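Local coordinates for cell wall binding protein cwp8 (PDB 5J6Q) that probably attaches to the Clostridium difficile cell wall through its CWB2 modules, as a component of the S-layer, at residues S191-F196 with H265-D270; Y216-E221 with K273-V278; E463-G468 with K489-A494; T514-A519 with L564-A569. All blocks are in the same frame, centred on the assembly; numbering follows the deposited sequence.

In the fold
Contacts 1 and 2 share helix 265-280, which lies against a four-stranded mixed sheet of Cwp8 domain 3. Both are buried and largely apolar, and they touch through Phe196 and Val274. Contact 1 sets the start of the helix against a loop turn, whereas contact 2 rests its later turns on an edge strand. The other two lie in parallel sheets of the CWB2 part, their centres about 23 Å apart. Contact 3 is a buried strand pair held by backbone hydrogen bonds and edged with charged groups. Contact 4 is only partly buried: a turn meets a strand start through CA-H...O contacts and methyl groups, and sulfate ions bind nearby.

Contact 1 (S191-F196 with H265-D270); sequences SAEELF and HKLVRD
Leu267 brings its branched end from the helix against Ala192, Glu193 and Phe196. The apolar contacts come first. Ala192 offers a single methyl, whose CB lies 4.1 Å from Leu267 CD1 and equally 4.1 Å from Val268 CG2, so one small side chain meets two consecutive helix residues. Phe196 and Leu267 run alongside one another with opposite headings, the leucine CD1 at the edge of the ring and near its plane; the carbon-carbon approach there is implausibly short, and its exact value is doubtful. Further along the same ring, CE2 of Phe196 is 3.8 Å from CB of Asp270, the ring and carboxylate planes standing nearly perpendicular at 84°.

Polar atoms border this core. Glu193 turns CD back at chi2 (77°), and its OE2 lies 3.9 Å from Leu267 CG, but that oxygen is satisfied by the hydroxyl of Ser262. Asp270 faces two lysines: OD2 forms a long salt bridge of 3.5 Å with Lys266 NZ, and OD1 pairs with Lys273. Back in the loop, Ser191 N donates to Glu194 OE2 at 3.1 Å, while Glu194 N returns a weak bond of 3.4 Å to Ser191 OG.

That reciprocal serine-glutamate pairing is a capping box, one of its two bonds weak, here opening a short turn of helical backbone angles that follows edge strand 186-191. The turn docks on the first turns of helix 265-280, the helix that follows the neighbouring parallel strand 256-262 in the mixed sheet and helices of Cwp8 domain 3.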
# COMPACT_ATOMS: atom_id res chain seq x y z
N SER A 191 -0.93 8.56 3.44
CA SER A 191 -2.13 8.51 2.64
C SER A 191 -2.25 7.04 2.05
O SER A 191 -1.27 6.29 2.02
CB SER A 191 -2.03 9.53 1.51
OG SER A 191 -1.05 9.12 0.57
N ALA A 192 -3.43 6.64 1.62
CA ALA A 192 -3.64 5.31 1.07
C ALA A 192 -2.96 5.26 -0.31
O ALA A 192 -2.45 4.21 -0.70
CB ALA A 192 -5.12 5.07 0.93
N GLU A 193 -2.91 6.42 -1.02
CA GLU A 193 -2.32 6.51 -2.35
C GLU A 193 -0.85 6.08 -2.39
O GLU A 193 -0.45 5.41 -3.34
CB GLU A 193 -2.47 7.93 -2.88
CG GLU A 193 -3.85 8.19 -3.48
CD GLU A 193 -4.95 8.42 -2.42
OE1 GLU A 193 -4.63 8.49 -1.22
OE2 GLU A 193 -6.13 8.55 -2.80
N GLU A 194 -0.06 6.45 -1.36
CA GLU A 194 1.34 6.12 -1.26
C GLU A 194 1.53 4.62 -1.37
O GLU A 194 2.61 4.16 -1.77
CB GLU A 194 1.93 6.55 0.11
CG GLU A 194 2.11 8.05 0.28
CD GLU A 194 2.60 8.40 1.69
OE1 GLU A 194 3.63 7.82 2.13
OE2 GLU A 194 1.94 9.25 2.35
N LEU A 195 0.53 3.86 -0.91
CA LEU A 195 0.57 2.39 -0.96
C LEU A 195 -0.15 1.69 -2.21
O LEU A 195 0.17 0.58 -2.56
CB LEU A 195 -0.15 1.85 0.28
CG LEU A 195 0.47 2.20 1.65
CD1 LEU A 195 -0.16 1.21 2.72
CD2 LEU A 195 2.05 1.97 1.66
N PHE A 196 -1.09 2.36 -2.85
CA PHE A 196 -1.93 1.72 -3.83
C PHE A 196 -2.52 2.80 -4.67
O PHE A 196 -3.05 3.76 -4.13
CB PHE A 196 -2.98 0.91 -3.04
CG PHE A 196 -4.10 0.25 -3.84
CD1 PHE A 196 -3.86 -0.88 -4.61
CD2 PHE A 196 -5.41 0.74 -3.76
CE1 PHE A 196 -4.91 -1.52 -5.29
CE2 PHE A 196 -6.45 0.11 -4.43
CZ PHE A 196 -6.20 -1.02 -5.19
N HIS A 265 -12.68 7.14 -0.70
CA HIS A 265 -13.23 5.98 -0.00
C HIS A 265 -13.15 4.68 -0.80
O HIS A 265 -12.93 3.62 -0.22
CB HIS A 265 -14.69 6.28 0.39
CG HIS A 265 -14.75 7.08 1.64
ND1 HIS A 265 -14.94 8.45 1.65
CD2 HIS A 265 -14.60 6.70 2.94
CE1 HIS A 265 -14.90 8.86 2.91
NE2 HIS A 265 -14.69 7.83 3.71
N LYS A 266 -13.30 4.73 -2.11
CA LYS A 266 -13.18 3.48 -2.87
C LYS A 266 -11.72 2.98 -2.80
O LYS A 266 -11.52 1.82 -2.46
CB LYS A 266 -13.65 3.63 -4.31
CG LYS A 266 -14.36 2.36 -4.74
CD LYS A 266 -14.55 2.27 -6.23
CE LYS A 266 -14.49 0.82 -6.63
NZ LYS A 266 -13.93 0.66 -7.98
N LEU A 267 -10.74 3.84 -3.08
CA LEU A 267 -9.31 3.49 -2.95
C LEU A 267 -9.09 2.67 -1.66
O LEU A 267 -8.52 1.56 -1.72
CB LEU A 267 -8.53 4.81 -2.88
CG LEU A 267 -7.01 4.80 -3.22
CD1 LEU A 267 -6.33 3.60 -2.69
CD2 LEU A 267 -6.79 4.92 -4.72
N VAL A 268 -9.59 3.22 -0.50
CA VAL A 268 -9.38 2.58 0.79
C VAL A 268 -10.07 1.27 0.91
O VAL A 268 -9.48 0.32 1.48
CB VAL A 268 -9.81 3.50 1.99
CG1 VAL A 268 -9.46 2.84 3.29
CG2 VAL A 268 -9.13 4.88 1.91
N ARG A 269 -11.32 1.21 0.46
CA ARG A 269 -12.04 -0.06 0.56
C ARG A 269 -11.26 -1.09 -0.32
O ARG A 269 -11.01 -2.22 0.09
CB ARG A 269 -13.49 0.09 0.00
CG ARG A 269 -14.64 -0.13 0.99
CD ARG A 269 -15.99 0.09 0.30
NE ARG A 269 -16.35 1.51 0.29
CZ ARG A 269 -16.58 2.21 -0.82
NH1 ARG A 269 -16.87 3.51 -0.74
NH2 ARG A 269 -16.52 1.62 -2.01
N ASP A 270 -10.89 -0.66 -1.52
CA ASP A 270 -10.18 -1.52 -2.49
C ASP A 270 -8.84 -2.00 -1.94
O ASP A 270 -8.56 -3.24 -1.89
CB ASP A 270 -10.06 -0.73 -3.79
CG ASP A 270 -11.39 -0.74 -4.50
OD1 ASP A 270 -12.28 -1.50 -4.06
OD2 ASP A 270 -11.55 -0.01 -5.49

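Contact 2 (Y216-E221 with K273-V278); sequences YALTFE and KVLTDV
Phe220 and Leu275 both hold CG anti to their own carbonyl carbon (chi1 -63° and -66°), and from there the phenylalanine ring meets the flank of the helix. The ring comes in edge first. Its CZ is 3.7 Å from Leu275 CB and 3.8 Å from Thr276 N, and both lie near the ring plane. The rim therefore abuts the helix backbone between the two residues, with the phenylalanine crossing the leucine side chain obliquely. Thr276 crosses the phenylalanine at about a right angle and brings OG1 to 3.9 Å from CZ; the hydroxyl is hydrogen-bonded within the helix to His272 O.

Leu218, two residues earlier on the strand, touches both the ring and the helix. One methyl, CD2, sits 3.9 Å above a face of the Phe220 ring, displaced toward its rim. Its other methyl, CD1, reaches the helix, 4.3 Å from Leu275 CD2 and 4.4 Å from Val278 CG1. These are ordinary van der Waals distances, and the interface is largely carbon against carbon.

Strand 217-221 and helix 273-278 approach to 9.0 Å between axes and run roughly antiparallel, with 144° between their N-to-C directions. The strand is at one border of its sheet, bonded to strand 242-249, whose Ile246 touches both Leu218 and Leu275. Beyond Phe220 the ring of His272 comes up, and Val212 of helix 203-213 packs on both Leu218 and Val278, closing the core between the two helices and the strands.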
# COMPACT_ATOMS: atom_id res chain seq x y z
N TYR A 216 5.84 -11.99 8.97
CA TYR A 216 5.04 -11.01 9.66
C TYR A 216 3.59 -11.33 9.42
O TYR A 216 3.18 -11.59 8.29
CB TYR A 216 5.35 -9.59 9.18
CG TYR A 216 6.71 -9.11 9.64
CD1 TYR A 216 7.86 -9.41 8.94
CD2 TYR A 216 6.83 -8.34 10.79
CE1 TYR A 216 9.10 -8.96 9.36
CE2 TYR A 216 8.07 -7.89 11.22
CZ TYR A 216 9.21 -8.20 10.50
OH TYR A 216 10.44 -7.75 10.90
N ALA A 217 2.82 -11.36 10.50
CA ALA A 217 1.40 -11.59 10.39
C ALA A 217 0.86 -10.22 10.15
O ALA A 217 1.43 -9.25 10.66
CB ALA A 217 0.85 -12.16 11.68
N LEU A 218 -0.19 -10.12 9.36
CA LEU A 218 -0.78 -8.83 9.08
C LEU A 218 -2.09 -8.83 9.78
O LEU A 218 -2.85 -9.77 9.65
CB LEU A 218 -0.99 -8.57 7.57
CG LEU A 218 -1.17 -7.11 7.16
CD1 LEU A 218 -1.10 -6.98 5.65
CD2 LEU A 218 -2.51 -6.56 7.57
N THR A 219 -2.37 -7.77 10.50
CA THR A 219 -3.62 -7.69 11.25
C THR A 219 -4.14 -6.32 11.05
O THR A 219 -3.37 -5.41 10.71
CB THR A 219 -3.37 -8.06 12.74
OG1 THR A 219 -2.28 -7.25 13.24
CG2 THR A 219 -2.98 -9.57 12.89
N PHE A 220 -5.44 -6.15 11.22
CA PHE A 220 -6.03 -4.83 11.00
C PHE A 220 -6.52 -4.23 12.31
O PHE A 220 -6.71 -4.95 13.28
CB PHE A 220 -7.22 -4.93 10.03
CG PHE A 220 -6.87 -5.40 8.63
CD1 PHE A 220 -7.16 -6.69 8.23
CD2 PHE A 220 -6.27 -4.55 7.73
CE1 PHE A 220 -6.86 -7.12 6.94
CE2 PHE A 220 -5.96 -4.98 6.44
CZ PHE A 220 -6.26 -6.26 6.05
N GLU A 221 -6.73 -2.90 12.33
CA GLU A 221 -7.21 -2.24 13.53
C GLU A 221 -7.79 -0.91 13.15
O GLU A 221 -7.57 -0.44 12.04
CB GLU A 221 -6.08 -2.09 14.56
CG GLU A 221 -6.05 -3.26 15.54
CD GLU A 221 -4.64 -3.66 15.91
OE1 GLU A 221 -3.87 -2.77 16.35
OE2 GLU A 221 -4.30 -4.87 15.77
N LYS A 273 -9.44 -4.44 0.73
CA LYS A 273 -9.67 -5.77 0.04
C LYS A 273 -8.32 -6.49 -0.34
O LYS A 273 -8.10 -7.70 -0.03
CB LYS A 273 -10.46 -5.57 -1.28
CG LYS A 273 -11.93 -5.26 -1.04
CD LYS A 273 -12.69 -4.91 -2.33
CE LYS A 273 -13.78 -3.90 -2.04
NZ LYS A 273 -14.30 -3.22 -3.27
N VAL A 274 -7.36 -5.70 -0.99
CA VAL A 274 -6.07 -6.37 -1.38
C VAL A 274 -5.30 -6.79 -0.23
O VAL A 274 -4.68 -7.91 -0.20
CB VAL A 274 -5.27 -5.38 -2.25
CG1 VAL A 274 -3.87 -5.89 -2.53
CG2 VAL A 274 -6.06 -5.09 -3.51
N LEU A 275 -5.35 -5.93 0.86
CA LEU A 275 -4.57 -6.38 2.03
C LEU A 275 -5.19 -7.62 2.71
O LEU A 275 -4.45 -8.43 3.31
CB LEU A 275 -4.40 -5.22 3.00
CG LEU A 275 -3.52 -4.14 2.31
CD1 LEU A 275 -3.35 -2.88 3.18
CD2 LEU A 275 -2.14 -4.83 2.04
N THR A 276 -6.52 -7.78 2.59
CA THR A 276 -7.16 -9.00 3.22
C THR A 276 -6.61 -10.13 2.45
O THR A 276 -6.17 -11.14 3.04
CB THR A 276 -8.72 -8.90 3.14
OG1 THR A 276 -9.07 -7.64 3.71
CG2 THR A 276 -9.44 -10.04 3.89
N ASP A 277 -6.59 -9.96 1.09
CA ASP A 277 -5.95 -11.01 0.29
C ASP A 277 -4.53 -11.28 0.75
O ASP A 277 -4.17 -12.45 0.94
CB ASP A 277 -5.97 -10.65 -1.22
CG ASP A 277 -7.34 -10.87 -1.80
OD1 ASP A 277 -7.97 -11.87 -1.43
OD2 ASP A 277 -7.79 -10.02 -2.63
N VAL A 278 -3.69 -10.21 0.93
CA VAL A 278 -2.31 -10.44 1.40
C VAL A 278 -2.33 -11.13 2.79
O VAL A 278 -1.55 -12.05 3.06
CB VAL A 278 -1.46 -9.16 1.54
CG1 VAL A 278 -0.10 -9.51 2.14
CG2 VAL A 278 -1.27 -8.46 0.18

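Contact 3 (E463-G468 with K489-A494); sequences ELEIVG and KVERLA
Ile466 O takes the N-H of Leu493 at 2.9 Å, a nearly straight bond (168°), and the CA of Arg492 adds a CA-H...O contact to the same oxygen. This is the parallel strand pairing of a beta-alpha-beta crossover, in which strand 463-467 leads through helix 475-484 to strand 491-493 at the border of a CWB2 sheet. Two more backbone bonds continue it: Ile466 N to Glu491 O at 3.0 Å and Gly468 N to Leu493 O at 3.1 Å.

On one face Glu465 and Glu491 run alongside each other with the same heading, Glu465 OE1 being 4.0 Å from Glu491 OE2. Lys508 of helix 498-509 probably eases this repulsion, with a salt bridge to Glu491 and a weaker, long pairing to Glu465. On the face turned to helix 475-484, Ile466 CG1 presses closely on Val490 CG1 at 3.5 Å, the two side chains crossing at about a right angle.

Here too Arg492 bends at chi3 (-54°), which turns NE; Ile466 CG2 lies over one face of the guanidinium, toward its rim. NH1 bonds Glu478 and Val473 O, while NH2 reaches Gly468 O at 2.9 Å through a bent bond of 138°.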
# COMPACT_ATOMS: atom_id res chain seq x y z
N GLU A 463 6.07 -28.22 -38.77
CA GLU A 463 5.06 -27.20 -39.08
C GLU A 463 5.56 -25.82 -38.61
O GLU A 463 5.93 -25.65 -37.45
CB GLU A 463 3.73 -27.56 -38.41
CG GLU A 463 3.18 -28.88 -38.91
CD GLU A 463 1.72 -29.07 -38.56
OE1 GLU A 463 0.99 -28.06 -38.47
OE2 GLU A 463 1.31 -30.22 -38.37
N LEU A 464 5.53 -24.84 -39.52
CA LEU A 464 6.04 -23.51 -39.30
C LEU A 464 4.97 -22.40 -39.29
O LEU A 464 3.90 -22.53 -39.88
CB LEU A 464 7.09 -23.24 -40.41
CG LEU A 464 8.17 -24.32 -40.52
CD1 LEU A 464 8.87 -24.34 -41.90
CD2 LEU A 464 9.18 -24.08 -39.41
N GLU A 465 5.27 -21.31 -38.60
CA GLU A 465 4.36 -20.16 -38.52
C GLU A 465 5.22 -18.91 -38.64
O GLU A 465 6.31 -18.87 -38.07
CB GLU A 465 3.55 -20.17 -37.21
CG GLU A 465 2.60 -19.00 -37.06
CD GLU A 465 1.12 -19.38 -37.23
OE1 GLU A 465 0.47 -18.78 -38.10
OE2 GLU A 465 0.60 -20.26 -36.51
N ILE A 466 4.77 -17.93 -39.41
CA ILE A 466 5.51 -16.69 -39.57
C ILE A 466 4.85 -15.58 -38.76
O ILE A 466 3.62 -15.51 -38.73
CB ILE A 466 5.56 -16.30 -41.06
CG1 ILE A 466 5.96 -17.53 -41.91
CG2 ILE A 466 6.56 -15.18 -41.23
CD1 ILE A 466 6.21 -17.21 -43.39
N VAL A 467 5.67 -14.72 -38.12
CA VAL A 467 5.18 -13.61 -37.29
C VAL A 467 5.86 -12.35 -37.82
O VAL A 467 7.06 -12.17 -37.66
CB VAL A 467 5.43 -13.84 -35.75
CG1 VAL A 467 4.88 -12.64 -34.94
CG2 VAL A 467 4.73 -15.11 -35.27
N GLY A 468 5.09 -11.46 -38.44
CA GLY A 468 5.65 -10.25 -39.03
C GLY A 468 5.07 -10.12 -40.45
O GLY A 468 4.64 -11.11 -41.05
N LYS A 489 1.74 -25.81 -45.94
CA LYS A 489 0.93 -24.65 -45.59
C LYS A 489 1.54 -23.90 -44.39
O LYS A 489 1.78 -24.51 -43.35
CB LYS A 489 -0.50 -25.09 -45.24
CG LYS A 489 -1.43 -23.93 -44.92
CD LYS A 489 -2.76 -24.44 -44.40
N VAL A 490 1.77 -22.59 -44.54
CA VAL A 490 2.34 -21.80 -43.47
C VAL A 490 1.53 -20.52 -43.30
O VAL A 490 1.47 -19.70 -44.20
CB VAL A 490 3.82 -21.46 -43.77
CG1 VAL A 490 4.38 -20.53 -42.70
CG2 VAL A 490 4.65 -22.74 -43.83
N GLU A 491 0.90 -20.39 -42.14
CA GLU A 491 0.14 -19.19 -41.83
C GLU A 491 1.08 -18.07 -41.38
O GLU A 491 2.17 -18.33 -40.85
CB GLU A 491 -0.89 -19.50 -40.73
CG GLU A 491 -1.87 -18.37 -40.45
CD GLU A 491 -2.90 -18.75 -39.41
OE1 GLU A 491 -3.46 -17.84 -38.76
OE2 GLU A 491 -3.16 -19.96 -39.23
N ARG A 492 0.66 -16.83 -41.61
CA ARG A 492 1.38 -15.64 -41.23
C ARG A 492 0.47 -14.81 -40.30
O ARG A 492 -0.67 -14.54 -40.64
CB ARG A 492 1.74 -14.85 -42.51
CG ARG A 492 2.14 -13.39 -42.27
CD ARG A 492 2.36 -12.64 -43.60
NE ARG A 492 3.30 -13.28 -44.52
CZ ARG A 492 4.61 -12.99 -44.58
NH1 ARG A 492 5.39 -13.59 -45.47
NH2 ARG A 492 5.13 -12.09 -43.75
N LEU A 493 0.95 -14.48 -39.11
CA LEU A 493 0.24 -13.61 -38.16
C LEU A 493 0.93 -12.21 -38.36
O LEU A 493 2.10 -12.10 -38.02
CB LEU A 493 0.40 -14.09 -36.67
CG LEU A 493 -0.80 -14.81 -36.08
CD1 LEU A 493 -1.24 -16.05 -36.88
CD2 LEU A 493 -0.41 -15.25 -34.71
N ALA A 494 0.22 -11.19 -38.86
CA ALA A 494 0.83 -9.92 -39.14
C ALA A 494 -0.20 -8.80 -39.08
O ALA A 494 -1.12 -8.81 -39.88
CB ALA A 494 1.45 -9.97 -40.54

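Contact 4 (T514-A519 with L564-A569); sequences TKAYVA and LRLKNA. With SO4 (sulfate ion), chain H; SO4 (sulfate ion), chain G.
A type I beta turn, Leu566 to Ala569, carries the chain out of helix 556-565 and lays its last two residues against Thr514, just ahead of strand 516-519. The turn is closed by its own bond, Ala569 N to Leu566 O. Across the contact the backbones meet through two CA-H...O contacts: Ala569 CA is 3.3 Å from Thr514 O, and Thr514 CA is 3.6 Å from Asn568 O. CB of Ala569 comes 4.0 Å from Lys515 N, and deeper in, the methyl of Ala516 meets Leu566 CD1 at 4.3 Å.

The residues leading out of the turn enter strand 572-575, which pairs in parallel with strand 516-519 in the sheet of this CWB2 domain, a module probably of Toprim-like fold; Thr514 with Thr570 begins the backbone bonding there.

Two sulfate ions, probably from the crystallisation liquor, bind at the flanks. One takes a hydrogen bond from Lys515 NZ to its O3 at 2.7 Å, and Tyr517 OH probably bonds its O1, though that atom's place is doubtful; Ser543 bonds both side chains. The other sulfate is met by Arg565, whose NH1 gives O3 a fairly straight bond of 2.8 Å (165°), with O3 at the edge of the guanidinium.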
# COMPACT_ATOMS: atom_id res chain seq x y z
N THR A 514 -6.19 -18.55 -18.15
CA THR A 514 -6.68 -18.20 -16.83
C THR A 514 -5.81 -17.04 -16.23
O THR A 514 -6.07 -16.60 -15.09
CB THR A 514 -6.68 -19.45 -15.98
OG1 THR A 514 -5.40 -20.03 -16.07
CG2 THR A 514 -7.74 -20.50 -16.50
N LYS A 515 -4.87 -16.49 -17.03
CA LYS A 515 -4.07 -15.36 -16.57
C LYS A 515 -3.69 -14.49 -17.75
O LYS A 515 -3.65 -14.97 -18.94
CB LYS A 515 -2.76 -15.86 -15.94
CG LYS A 515 -2.62 -15.57 -14.48
CD LYS A 515 -1.21 -16.01 -14.05
CE LYS A 515 -1.10 -16.59 -12.67
NZ LYS A 515 0.21 -17.25 -12.58
N ALA A 516 -3.37 -13.23 -17.45
CA ALA A 516 -2.88 -12.33 -18.51
C ALA A 516 -1.68 -11.61 -17.91
O ALA A 516 -1.73 -11.17 -16.72
CB ALA A 516 -3.98 -11.28 -18.94
N TYR A 517 -0.63 -11.57 -18.63
CA TYR A 517 0.50 -10.78 -18.21
C TYR A 517 0.54 -9.47 -19.12
O TYR A 517 0.04 -9.51 -20.25
CB TYR A 517 1.75 -11.58 -18.52
CG TYR A 517 1.99 -12.69 -17.51
CD1 TYR A 517 1.28 -13.88 -17.57
CD2 TYR A 517 2.91 -12.54 -16.48
CE1 TYR A 517 1.49 -14.89 -16.65
CE2 TYR A 517 3.12 -13.55 -15.54
CZ TYR A 517 2.40 -14.73 -15.64
OH TYR A 517 2.54 -15.69 -14.70
N VAL A 518 1.15 -8.34 -18.67
CA VAL A 518 1.19 -7.13 -19.60
C VAL A 518 2.58 -6.49 -19.47
O VAL A 518 3.12 -6.46 -18.36
CB VAL A 518 0.01 -6.17 -19.21
CG1 VAL A 518 -0.02 -5.80 -17.75
CG2 VAL A 518 0.04 -4.89 -20.04
N ALA A 519 3.18 -6.00 -20.60
CA ALA A 519 4.50 -5.44 -20.51
C ALA A 519 4.67 -4.31 -21.53
O ALA A 519 3.91 -4.24 -22.47
CB ALA A 519 5.49 -6.56 -20.83
N LEU A 564 -12.75 -11.28 -26.15
CA LEU A 564 -13.16 -12.64 -26.62
C LEU A 564 -12.41 -13.77 -25.98
O LEU A 564 -13.01 -14.82 -25.68
CB LEU A 564 -12.90 -12.79 -28.13
CG LEU A 564 -13.78 -11.91 -28.99
CD1 LEU A 564 -13.38 -12.06 -30.49
CD2 LEU A 564 -15.25 -12.38 -28.69
N ARG A 565 -11.09 -13.58 -25.74
CA ARG A 565 -10.29 -14.71 -25.31
C ARG A 565 -9.98 -14.81 -23.88
O ARG A 565 -9.60 -15.93 -23.47
CB ARG A 565 -8.88 -14.71 -26.05
CG ARG A 565 -9.00 -14.69 -27.60
CD ARG A 565 -9.32 -16.06 -28.19
NE ARG A 565 -10.74 -16.17 -28.24
CZ ARG A 565 -11.46 -16.37 -29.34
NH1 ARG A 565 -12.78 -16.46 -29.25
NH2 ARG A 565 -10.87 -16.49 -30.53
N LEU A 566 -10.11 -13.75 -23.08
CA LEU A 566 -9.49 -13.93 -21.73
C LEU A 566 -10.42 -13.75 -20.61
O LEU A 566 -10.06 -13.39 -19.50
CB LEU A 566 -8.32 -12.88 -21.64
CG LEU A 566 -7.31 -13.05 -22.75
CD1 LEU A 566 -6.14 -11.94 -22.60
CD2 LEU A 566 -6.62 -14.40 -22.77
N LYS A 567 -11.65 -14.09 -20.89
CA LYS A 567 -12.75 -14.04 -19.96
C LYS A 567 -12.55 -14.91 -18.79
O LYS A 567 -13.16 -14.68 -17.76
CB LYS A 567 -14.02 -14.42 -20.73
CG LYS A 567 -15.06 -13.41 -20.65
CD LYS A 567 -14.60 -12.15 -21.29
CE LYS A 567 -15.40 -11.06 -20.69
NZ LYS A 567 -16.00 -10.23 -21.72
N ASN A 568 -11.70 -15.92 -18.92
CA ASN A 568 -11.39 -16.86 -17.82
C ASN A 568 -10.19 -16.35 -16.96
O ASN A 568 -9.90 -16.98 -15.96
CB ASN A 568 -11.05 -18.25 -18.40
CG ASN A 568 -12.27 -18.81 -19.21
OD1 ASN A 568 -13.37 -18.96 -18.66
ND2 ASN A 568 -12.23 -18.96 -20.52
N ALA A 569 -9.53 -15.18 -17.33
CA ALA A 569 -8.34 -14.74 -16.60
C ALA A 569 -8.70 -14.30 -15.17
O ALA A 569 -9.53 -13.48 -15.04
CB ALA A 569 -7.66 -13.58 -17.33
S SO4 H . 2.70 -14.46 -11.57
O1 SO4 H . 3.03 -13.65 -12.76
O2 SO4 H . 2.93 -13.55 -10.29
O3 SO4 H . 1.32 -15.02 -11.48
O4 SO4 H . 3.69 -15.48 -11.85
S SO4 G . -15.03 -16.18 -31.55
O1 SO4 G . -16.24 -16.77 -32.34
O2 SO4 G . -14.67 -14.92 -32.05
O3 SO4 G . -13.90 -17.09 -31.74
O4 SO4 G . -15.44 -16.13 -30.14